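PDB 3NRN: amine oxidase domain-containing protein from Pyrococcus furiosus, which is of unknown function but binds AMP and is probably an oxidoreductase of the flavin-containing amine oxidase family. Local coordinates for residues K86-E90 with G91-H95; E142-L145 with S146-S150; D156-L160 with S161-A165; K170-R173 with A174-W178. All coordinates share one frame; numbering follows the deposited sequence.

Overall arrangement
From the N terminus, contact 1 closes the two-residue turn of a beta hairpin, strands 86-89 and 92-95, at one edge of the mixed sheet. Contact 2 lies in the first turns of helix 142-156, and its Phe143 and Val147 pack on Ile87 of contact 1. Contact 3 closes the bend between helix 142-156 and helix 165-178; Glu149 of contact 2 reaches its backbone at Leu160. Contact 4 takes up the later two-thirds of helix 165-178, where the carboxylate of Glu171 lies close to that of Asp156 in contact 3. The four run in series, none nested or crossed, and tie the sheet edge to two successive helices, away from the AMP pocket.

Contact 1 (K86-E90 with G91-H95); sequences KILWE and GKIFH
Phe94 places CG between its backbone N and carbonyl carbon (chi1 53°), a rotamer that folds the ring back over the partner strand. One face of the ring lies over the carbonyl O of Ile87, its CE1 is 3.9 Å from Ile87 CB, and its CE2 meets Trp89 CB at 3.9 Å. The flat phenyl suits this place because it can span two neighbours on the same side of the sheet. On the other side Leu88, with CG anti to its backbone N (chi1 169°), brings CD1 to 3.7 Å from Ile93 CG1, two branched aliphatic chains meeting at a slant. The backbone is a beta hairpin closed by a two-residue type I' turn, Glu90 and Gly91 at its corners. Both take positive phi, which glycine accepts readily. Ile87 and Phe94 form a hydrogen-bonded pair, Ile87 N to Phe94 O 2.8 Å and Phe94 N to Ile87 O 2.9 Å; Trp89 and Lys92 form the next. Strand 92-95 is outermost in the mixed sheet, strand 86-89 pairs in parallel with strand 286-288 on its other side, and helix 142-156 packs against Ile87, Trp89 and Phe94 through Phe143, Val147 and Ser146.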
loop_
_atom_site.group_PDB
_atom_site.type_symbol
_atom_site.label_atom_id
_atom_site.label_comp_id
_atom_site.label_asym_id
_atom_site.label_seq_id
_atom_site.Cartn_x
_atom_site.Cartn_y
_atom_site.Cartn_z
ATOM N N LYS A 86 5.881 -16.481 7.329
ATOM C CA LYS A 86 6.375 -17.832 7.091
ATOM C C LYS A 86 6.986 -17.945 5.694
ATOM O O LYS A 86 6.850 -17.036 4.866
ATOM C CB LYS A 86 5.235 -18.839 7.246
ATOM C CG LYS A 86 4.660 -18.884 8.648
ATOM C CD LYS A 86 3.617 -19.973 8.782
ATOM C CE LYS A 86 3.214 -20.148 10.237
ATOM N NZ LYS A 86 2.254 -21.268 10.420
ATOM N N ILE A 87 7.643 -19.071 5.430
ATOM C CA ILE A 87 8.300 -19.288 4.146
ATOM C C ILE A 87 8.034 -20.666 3.528
ATOM O O ILE A 87 7.983 -21.671 4.231
ATOM C CB ILE A 87 9.826 -19.095 4.300
ATOM C CG1 ILE A 87 10.107 -17.699 4.865
ATOM C CG2 ILE A 87 10.524 -19.283 2.955
ATOM C CD1 ILE A 87 11.574 -17.383 5.058
ATOM N N LEU A 88 7.861 -20.692 2.207
ATOM C CA LEU A 88 7.626 -21.930 1.464
ATOM C C LEU A 88 8.903 -22.245 0.705
ATOM O O LEU A 88 9.248 -21.548 -0.246
ATOM C CB LEU A 88 6.478 -21.764 0.462
ATOM C CG LEU A 88 6.298 -22.907 -0.554
ATOM C CD1 LEU A 88 6.075 -24.220 0.182
ATOM C CD2 LEU A 88 5.120 -22.613 -1.481
ATOM N N TRP A 89 9.600 -23.295 1.121
ATOM C CA TRP A 89 10.852 -23.672 0.481
ATOM C C TRP A 89 11.028 -25.184 0.472
ATOM O O TRP A 89 10.793 -25.852 1.477
ATOM C CB TRP A 89 12.015 -23.006 1.218
ATOM C CG TRP A 89 13.374 -23.298 0.663
ATOM C CD1 TRP A 89 14.313 -24.131 1.196
ATOM C CD2 TRP A 89 13.966 -22.720 -0.508
ATOM N NE1 TRP A 89 15.457 -24.105 0.435
ATOM C CE2 TRP A 89 15.272 -23.248 -0.617
ATOM C CE3 TRP A 89 13.520 -21.808 -1.474
ATOM C CZ2 TRP A 89 16.142 -22.892 -1.655
ATOM C CZ3 TRP A 89 14.386 -21.452 -2.511
ATOM C CH2 TRP A 89 15.683 -21.997 -2.590
ATOM N N GLU A 90 11.435 -25.710 -0.679
ATOM C CA GLU A 90 11.647 -27.143 -0.863
ATOM C C GLU A 90 10.484 -27.986 -0.342
ATOM O O GLU A 90 10.682 -28.979 0.357
ATOM C CB GLU A 90 12.959 -27.572 -0.197
ATOM C CG GLU A 90 14.180 -26.850 -0.759
ATOM C CD GLU A 90 15.485 -27.301 -0.127
ATOM O OE1 GLU A 90 15.529 -27.477 1.112
ATOM O OE2 GLU A 90 16.473 -27.467 -0.874
ATOM N N GLY A 91 9.270 -27.566 -0.679
ATOM C CA GLY A 91 8.081 -28.299 -0.280
ATOM C C GLY A 91 7.569 -28.149 1.140
ATOM O O GLY A 91 6.668 -28.886 1.538
ATOM N N LYS A 92 8.113 -27.214 1.912
ATOM C CA LYS A 92 7.647 -27.035 3.287
ATOM C C LYS A 92 7.415 -25.574 3.684
ATOM O O LYS A 92 8.220 -24.697 3.369
ATOM C CB LYS A 92 8.636 -27.670 4.269
ATOM C CG LYS A 92 10.025 -27.054 4.230
ATOM C CD LYS A 92 10.862 -27.487 5.424
ATOM C CE LYS A 92 12.188 -26.740 5.457
ATOM N NZ LYS A 92 12.936 -26.961 6.727
ATOM N N ILE A 93 6.304 -25.327 4.375
ATOM C CA ILE A 93 5.966 -23.987 4.845
ATOM C C ILE A 93 6.346 -23.917 6.313
ATOM O O ILE A 93 5.733 -24.577 7.152
ATOM C CB ILE A 93 4.458 -23.694 4.726
ATOM C CG1 ILE A 93 4.042 -23.669 3.254
ATOM C CG2 ILE A 93 4.138 -22.360 5.400
ATOM C CD1 ILE A 93 2.569 -23.357 3.033
ATOM N N PHE A 94 7.344 -23.106 6.630
ATOM C CA PHE A 94 7.800 -23.005 8.006
ATOM C C PHE A 94 7.891 -21.583 8.544
ATOM O O PHE A 94 7.775 -20.608 7.798
ATOM C CB PHE A 94 9.157 -23.696 8.123
ATOM C CG PHE A 94 10.170 -23.206 7.130
ATOM C CD1 PHE A 94 10.899 -22.048 7.374
ATOM C CD2 PHE A 94 10.388 -23.901 5.943
ATOM C CE1 PHE A 94 11.835 -21.588 6.455
ATOM C CE2 PHE A 94 11.321 -23.452 5.013
ATOM C CZ PHE A 94 12.048 -22.292 5.269
ATOM N N HIS A 95 8.109 -21.486 9.852
ATOM C CA HIS A 95 8.229 -20.210 10.545
ATOM C C HIS A 95 9.466 -19.479 10.036
ATOM O O HIS A 95 10.515 -20.088 9.832
ATOM C CB HIS A 95 8.333 -20.463 12.052
ATOM C CG HIS A 95 8.270 -19.222 12.888
ATOM N ND1 HIS A 95 9.241 -18.245 12.851
ATOM C CD2 HIS A 95 7.364 -18.817 13.811
ATOM C CE1 HIS A 95 8.938 -17.294 13.716
ATOM N NE2 HIS A 95 7.804 -17.617 14.311
#

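Contact 2 (E142-L145 with S146-S150)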
loop_
_atom_site.group_PDB
_atom_site.type_symbol
_atom_site.label_atom_id
_atom_site.label_comp_id
_atom_site.label_asym_id
_atom_site.label_seq_id
_atom_site.Cartn_x
_atom_site.Cartn_y
_atom_site.Cartn_z
ATOM N N GLU A 142 22.097 -18.648 -1.526
ATOM C CA GLU A 142 21.024 -18.939 -2.470
ATOM C C GLU A 142 19.616 -18.902 -1.871
ATOM O O GLU A 142 18.643 -18.604 -2.570
ATOM C CB GLU A 142 21.292 -20.301 -3.122
ATOM C CG GLU A 142 20.333 -20.687 -4.232
ATOM C CD GLU A 142 20.909 -21.751 -5.164
ATOM O OE1 GLU A 142 20.153 -22.272 -6.011
ATOM O OE2 GLU A 142 22.118 -22.060 -5.061
ATOM N N PHE A 143 19.502 -19.202 -0.583
ATOM C CA PHE A 143 18.201 -19.193 0.079
ATOM C C PHE A 143 17.768 -17.779 0.456
ATOM O O PHE A 143 16.645 -17.360 0.165
ATOM C CB PHE A 143 18.238 -20.043 1.346
ATOM C CG PHE A 143 17.010 -19.903 2.200
ATOM C CD1 PHE A 143 15.813 -20.504 1.826
ATOM C CD2 PHE A 143 17.042 -19.142 3.366
ATOM C CE1 PHE A 143 14.661 -20.354 2.600
ATOM C CE2 PHE A 143 15.895 -18.984 4.152
ATOM C CZ PHE A 143 14.703 -19.591 3.767
ATOM N N LEU A 144 18.671 -17.056 1.110
ATOM C CA LEU A 144 18.407 -15.702 1.564
ATOM C C LEU A 144 18.074 -14.741 0.428
ATOM O O LEU A 144 17.109 -13.980 0.517
ATOM C CB LEU A 144 19.608 -15.172 2.350
ATOM C CG LEU A 144 19.481 -13.751 2.910
ATOM C CD1 LEU A 144 18.346 -13.685 3.912
ATOM C CD2 LEU A 144 20.781 -13.348 3.565
ATOM N N LEU A 145 18.873 -14.773 -0.632
ATOM C CA LEU A 145 18.657 -13.894 -1.774
ATOM C C LEU A 145 17.321 -14.185 -2.448
ATOM O O LEU A 145 16.688 -13.290 -3.014
ATOM C CB LEU A 145 19.803 -14.056 -2.772
ATOM C CG LEU A 145 21.137 -13.542 -2.228
ATOM C CD1 LEU A 145 22.292 -14.041 -3.086
ATOM C CD2 LEU A 145 21.096 -12.018 -2.184
ATOM N N SER A 146 16.897 -15.440 -2.367
ATOM C CA SER A 146 15.642 -15.871 -2.957
ATOM C C SER A 146 14.467 -15.346 -2.131
ATOM O O SER A 146 13.483 -14.856 -2.680
ATOM C CB SER A 146 15.603 -17.401 -3.026
ATOM O OG SER A 146 14.501 -17.849 -3.793
ATOM N N VAL A 147 14.570 -15.455 -0.810
ATOM C CA VAL A 147 13.514 -14.966 0.068
ATOM C C VAL A 147 13.404 -13.440 -0.012
ATOM O O VAL A 147 12.303 -12.900 -0.043
ATOM C CB VAL A 147 13.767 -15.373 1.539
ATOM C CG1 VAL A 147 12.817 -14.611 2.477
ATOM C CG2 VAL A 147 13.560 -16.869 1.698
ATOM N N LEU A 148 14.544 -12.750 -0.050
ATOM C CA LEU A 148 14.544 -11.295 -0.128
ATOM C C LEU A 148 13.994 -10.819 -1.461
ATOM O O LEU A 148 13.497 -9.700 -1.563
ATOM C CB LEU A 148 15.951 -10.731 0.090
ATOM C CG LEU A 148 16.482 -10.789 1.528
ATOM C CD1 LEU A 148 17.874 -10.187 1.591
ATOM C CD2 LEU A 148 15.546 -10.033 2.451
ATOM N N GLU A 149 14.089 -11.675 -2.479
ATOM C CA GLU A 149 13.573 -11.354 -3.806
ATOM C C GLU A 149 12.049 -11.414 -3.731
ATOM O O GLU A 149 11.354 -10.624 -4.369
ATOM C CB GLU A 149 14.087 -12.359 -4.842
ATOM C CG GLU A 149 13.686 -12.053 -6.285
ATOM C CD GLU A 149 14.544 -10.979 -6.941
ATOM O OE1 GLU A 149 14.314 -10.684 -8.136
ATOM O OE2 GLU A 149 15.448 -10.435 -6.273
ATOM N N SER A 150 11.531 -12.359 -2.951
ATOM C CA SER A 150 10.089 -12.479 -2.782
ATOM C C SER A 150 9.594 -11.273 -1.984
ATOM O O SER A 150 8.565 -10.680 -2.305
ATOM C CB SER A 150 9.737 -13.772 -2.049
ATOM O OG SER A 150 10.007 -14.891 -2.870
#
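Phe143 and Val147 form the tight part of this contact, an i to i+4 pair in the first turns of alpha-helix 142-156. Val147 CG2 stands over one face of the phenyl ring in a CH-pi contact, 3.9 Å from the ring centroid and 23° off its normal. This methyl is the one beside the valine's backbone N, and leans back toward the preceding turn, while CG1 stands anti to that N. A beta-branched residue suits the place, since one methyl can lie over the ring while the other is directed differently. Both side chains also pack on Ile87 of strand 86-89, and the ring stacks with Phe102. One residue further along the helix, the pair Leu144 and Leu148 is looser: the two chains lie side by side pointing the same way, with Leu144 CG 4.1 Å from Leu148 CD1, and both rest on Ile134 of helix 130-137. Glu142, exposed, marks the solvent side, its CB directed away from the next turn. Glu149, partly exposed, sends its carboxylate to Leu160 N. Backbone bonds hold the turns: Leu148 N meets Leu144 O at 2.9 Å, and Val147 N donates to Phe143 O over 3.0 Å.

Contact 3 (D156-L160 with S161-A165)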
loop_
_atom_site.group_PDB
_atom_site.type_symbol
_atom_site.label_atom_id
_atom_site.label_comp_id
_atom_site.label_asym_id
_atom_site.label_seq_id
_atom_site.Cartn_x
_atom_site.Cartn_y
_atom_site.Cartn_z
ATOM N N ASP A 156 7.328 -4.314 -2.672
ATOM C CA ASP A 156 7.605 -3.224 -3.606
ATOM C C ASP A 156 7.393 -3.519 -5.093
ATOM O O ASP A 156 7.654 -2.660 -5.932
ATOM C CB ASP A 156 9.044 -2.729 -3.401
ATOM C CG ASP A 156 9.393 -2.532 -1.928
ATOM O OD1 ASP A 156 8.638 -1.829 -1.220
ATOM O OD2 ASP A 156 10.424 -3.081 -1.475
ATOM N N SER A 157 6.934 -4.724 -5.417
ATOM C CA SER A 157 6.701 -5.100 -6.806
ATOM C C SER A 157 7.911 -4.938 -7.724
ATOM O O SER A 157 7.755 -4.627 -8.901
ATOM C CB SER A 157 5.528 -4.302 -7.381
ATOM O OG SER A 157 4.298 -4.839 -6.934
ATOM N N VAL A 158 9.109 -5.137 -7.187
ATOM C CA VAL A 158 10.331 -5.036 -7.981
ATOM C C VAL A 158 11.294 -6.122 -7.527
ATOM O O VAL A 158 11.044 -6.810 -6.535
ATOM C CB VAL A 158 11.041 -3.671 -7.813
ATOM C CG1 VAL A 158 10.113 -2.543 -8.236
ATOM C CG2 VAL A 158 11.492 -3.488 -6.379
ATOM N N SER A 159 12.382 -6.284 -8.270
ATOM C CA SER A 159 13.393 -7.271 -7.927
ATOM C C SER A 159 14.333 -6.623 -6.927
ATOM O O SER A 159 14.438 -5.395 -6.866
ATOM C CB SER A 159 14.176 -7.700 -9.169
ATOM O OG SER A 159 13.342 -8.425 -10.056
ATOM N N LEU A 160 15.015 -7.450 -6.145
ATOM C CA LEU A 160 15.941 -6.955 -5.139
ATOM C C LEU A 160 16.953 -5.981 -5.749
ATOM O O LEU A 160 17.289 -4.958 -5.146
ATOM C CB LEU A 160 16.656 -8.135 -4.481
ATOM C CG LEU A 160 17.282 -7.881 -3.111
ATOM C CD1 LEU A 160 16.260 -7.251 -2.174
ATOM C CD2 LEU A 160 17.776 -9.194 -2.540
ATOM N N SER A 161 17.424 -6.288 -6.954
ATOM C CA SER A 161 18.393 -5.423 -7.621
ATOM C C SER A 161 17.793 -4.065 -7.994
ATOM O O SER A 161 18.523 -3.138 -8.351
ATOM C CB SER A 161 18.959 -6.113 -8.874
ATOM O OG SER A 161 17.933 -6.482 -9.785
ATOM N N ASP A 162 16.471 -3.941 -7.902
ATOM C CA ASP A 162 15.809 -2.681 -8.225
ATOM C C ASP A 162 15.722 -1.741 -7.025
ATOM O O ASP A 162 15.337 -0.578 -7.164
ATOM C CB ASP A 162 14.406 -2.931 -8.778
ATOM C CG ASP A 162 14.427 -3.539 -10.166
ATOM O OD1 ASP A 162 15.168 -3.023 -11.026
ATOM O OD2 ASP A 162 13.700 -4.524 -10.399
ATOM N N LEU A 163 16.064 -2.248 -5.849
ATOM C CA LEU A 163 16.044 -1.439 -4.633
ATOM C C LEU A 163 17.474 -1.046 -4.274
ATOM O O LEU A 163 18.411 -1.784 -4.572
ATOM C CB LEU A 163 15.442 -2.236 -3.469
ATOM C CG LEU A 163 13.945 -2.563 -3.466
ATOM C CD1 LEU A 163 13.648 -3.546 -2.342
ATOM C CD2 LEU A 163 13.132 -1.287 -3.281
ATOM N N THR A 164 17.646 0.120 -3.655
ATOM C CA THR A 164 18.976 0.551 -3.235
ATOM C C THR A 164 19.204 -0.102 -1.874
ATOM O O THR A 164 18.253 -0.541 -1.233
ATOM C CB THR A 164 19.062 2.084 -3.075
ATOM O OG1 THR A 164 18.172 2.508 -2.036
ATOM C CG2 THR A 164 18.684 2.787 -4.384
ATOM N N ALA A 165 20.453 -0.178 -1.432
ATOM C CA ALA A 165 20.739 -0.797 -0.144
ATOM C C ALA A 165 20.050 0.012 0.949
ATOM O O ALA A 165 19.552 -0.538 1.918
ATOM C CB ALA A 165 22.247 -0.841 0.098
#
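Leu163 lays its branched end against Asp156 and Val158, crossing each of their side chains at about a right angle. Its CD1 is 3.4 Å from Asp156 OD2, and its CG is 3.9 Å from Val158 CG2. Leucine suits this buried place because its forked end can lie against both the Asp156 carboxylate and Val158; Ala152 of helix 142-156 also touches it, and Glu171 OE1 lies close to Asp156 OD2. Beside it Val158 CB packs on Asp162 CB at 3.6 Å, the aspartate's methylene serving as apolar surface while its carboxylate turns back on the chain. With CG anti to the carbonyl carbon (chi1 -71°), Asp162 brings OD2 to Ser159 N, 3.1 Å away, and accepts that N-H through its anti lone pair at an angle of 153°. The return bond, from Asp162 N to Ser159 O, is 2.7 Å long. Ser159 and Asp162 thus stand as N-cap and N3 residues do, the side-chain bond matching one half of a capping box, at the start of a short 3-10 turn in the connection between helix 142-156 and helix 165-178. A second bond of the turn, Leu163 N to Leu160 O, is 3.1 Å. Leu160 turns its side chain to Leu148 and to Ala130 of helix 130-137, and Ser159 OG is bound by Lys322. Thr164 takes the N-cap position of helix 165-178, its OG1 accepting from Glu167 N.

Contact 4 (K170-R173 with A174-W178)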
loop_
_atom_site.group_PDB
_atom_site.type_symbol
_atom_site.label_atom_id
_atom_site.label_comp_id
_atom_site.label_asym_id
_atom_site.label_seq_id
_atom_site.Cartn_x
_atom_site.Cartn_y
_atom_site.Cartn_z
ATOM N N LYS A 170 15.984 0.751 5.117
ATOM C CA LYS A 170 14.906 1.505 5.750
ATOM C C LYS A 170 13.642 0.668 5.913
ATOM O O LYS A 170 12.923 0.800 6.907
ATOM C CB LYS A 170 14.626 2.783 4.955
ATOM C CG LYS A 170 15.738 3.817 5.110
ATOM C CD LYS A 170 15.487 5.033 4.255
ATOM C CE LYS A 170 16.498 6.125 4.544
ATOM N NZ LYS A 170 16.255 7.334 3.702
ATOM N N GLU A 171 13.369 -0.201 4.947
ATOM C CA GLU A 171 12.204 -1.073 5.043
ATOM C C GLU A 171 12.480 -2.124 6.121
ATOM O O GLU A 171 11.566 -2.598 6.801
ATOM C CB GLU A 171 11.924 -1.725 3.685
ATOM C CG GLU A 171 11.283 -0.753 2.700
ATOM C CD GLU A 171 11.143 -1.315 1.304
ATOM O OE1 GLU A 171 10.926 -2.535 1.160
ATOM O OE2 GLU A 171 11.231 -0.524 0.343
ATOM N N ILE A 172 13.751 -2.480 6.285
ATOM C CA ILE A 172 14.126 -3.441 7.310
ATOM C C ILE A 172 13.936 -2.752 8.663
ATOM O O ILE A 172 13.457 -3.356 9.608
ATOM C CB ILE A 172 15.600 -3.903 7.160
ATOM C CG1 ILE A 172 15.733 -4.821 5.939
ATOM C CG2 ILE A 172 16.039 -4.639 8.425
ATOM C CD1 ILE A 172 17.166 -5.193 5.584
ATOM N N ARG A 173 14.308 -1.480 8.749
ATOM C CA ARG A 173 14.129 -0.748 9.995
ATOM C C ARG A 173 12.634 -0.705 10.351
ATOM O O ARG A 173 12.244 -0.968 11.489
ATOM C CB ARG A 173 14.685 0.675 9.867
ATOM C CG ARG A 173 14.520 1.492 11.145
ATOM C CD ARG A 173 15.424 2.707 11.165
ATOM N NE ARG A 173 15.087 3.668 10.121
ATOM C CZ ARG A 173 15.816 4.743 9.839
ATOM N NH1 ARG A 173 16.922 4.991 10.527
ATOM N NH2 ARG A 173 15.444 5.562 8.862
ATOM N N ALA A 174 11.800 -0.383 9.367
ATOM C CA ALA A 174 10.359 -0.327 9.592
ATOM C C ALA A 174 9.846 -1.659 10.142
ATOM O O ALA A 174 8.980 -1.686 11.020
ATOM C CB ALA A 174 9.626 0.031 8.279
ATOM N N ALA A 175 10.374 -2.765 9.629
ATOM C CA ALA A 175 9.937 -4.082 10.092
ATOM C C ALA A 175 10.386 -4.338 11.532
ATOM O O ALA A 175 9.667 -4.965 12.318
ATOM C CB ALA A 175 10.477 -5.172 9.170
ATOM N N LEU A 176 11.573 -3.851 11.882
ATOM C CA LEU A 176 12.083 -4.034 13.242
ATOM C C LEU A 176 11.274 -3.178 14.214
ATOM O O LEU A 176 10.964 -3.600 15.329
ATOM C CB LEU A 176 13.564 -3.636 13.324
ATOM C CG LEU A 176 14.562 -4.403 12.448
ATOM C CD1 LEU A 176 15.967 -3.862 12.675
ATOM C CD2 LEU A 176 14.503 -5.886 12.774
ATOM N N ARG A 177 10.922 -1.975 13.778
ATOM C CA ARG A 177 10.162 -1.056 14.615
ATOM C C ARG A 177 8.694 -1.415 14.773
ATOM O O ARG A 177 8.198 -1.510 15.895
ATOM C CB ARG A 177 10.247 0.367 14.058
ATOM C CG ARG A 177 11.650 0.921 13.979
ATOM C CD ARG A 177 11.915 1.949 15.062
ATOM N NE ARG A 177 13.342 2.236 15.174
ATOM C CZ ARG A 177 14.234 1.390 15.683
ATOM N NH1 ARG A 177 13.846 0.201 16.135
ATOM N NH2 ARG A 177 15.517 1.726 15.730
ATOM N N TRP A 178 8.007 -1.623 13.651
ATOM C CA TRP A 178 6.576 -1.893 13.683
ATOM C C TRP A 178 6.142 -3.332 13.513
ATOM O O TRP A 178 4.945 -3.619 13.526
ATOM C CB TRP A 178 5.870 -1.022 12.645
ATOM C CG TRP A 178 6.253 0.418 12.752
ATOM C CD1 TRP A 178 6.341 1.165 13.900
ATOM C CD2 TRP A 178 6.550 1.303 11.676
ATOM N NE1 TRP A 178 6.669 2.466 13.596
ATOM C CE2 TRP A 178 6.804 2.578 12.237
ATOM C CE3 TRP A 178 6.626 1.148 10.281
ATOM C CZ2 TRP A 178 7.127 3.689 11.453
ATOM C CZ3 TRP A 178 6.951 2.258 9.502
ATOM C CH2 TRP A 178 7.196 3.510 10.091
#
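Arg173 and Arg177, one helical turn apart, cross obliquely through their aliphatic stems, with Arg173 CG 4.1 Å from Arg177 CG. The Arg173 methylene CG also lies over one face of the Arg177 guanidinium, and the two guanidinium planes are turned by 28°. Their NE atoms are 5.5 Å apart, which probably limits repulsion while the methylenes pack; arginine suits the place because its long stem is apolar and its charged end can reach beyond the helix. The two chains bend at different points: Arg173 has CG anti to its backbone N (chi1 180°) and bends at chi3, whereas Arg177 bends earlier, at chi2, and sends NH2 to the carbonyl O of Arg119. On a neighbouring face of the helix Ile172 and Leu176 form a looser pair, Ile172 CG2 to Leu176 CG 4.3 Å, with Leu176 CG also close to the carbonyl O of Ile172, at 3.2 Å. The bonds are those of a regular alpha-helix: Arg177 N to Arg173 O is 2.8 Å, and Ala174 N to Lys170 O is 3.0 Å. Helix 165-178 ends at Trp178, whose ring meets His59 and Trp411 edge-to-face, while helix 115-119 packs against Ile172, Arg173 and Leu176 through Leu115, Ile118 and Arg119.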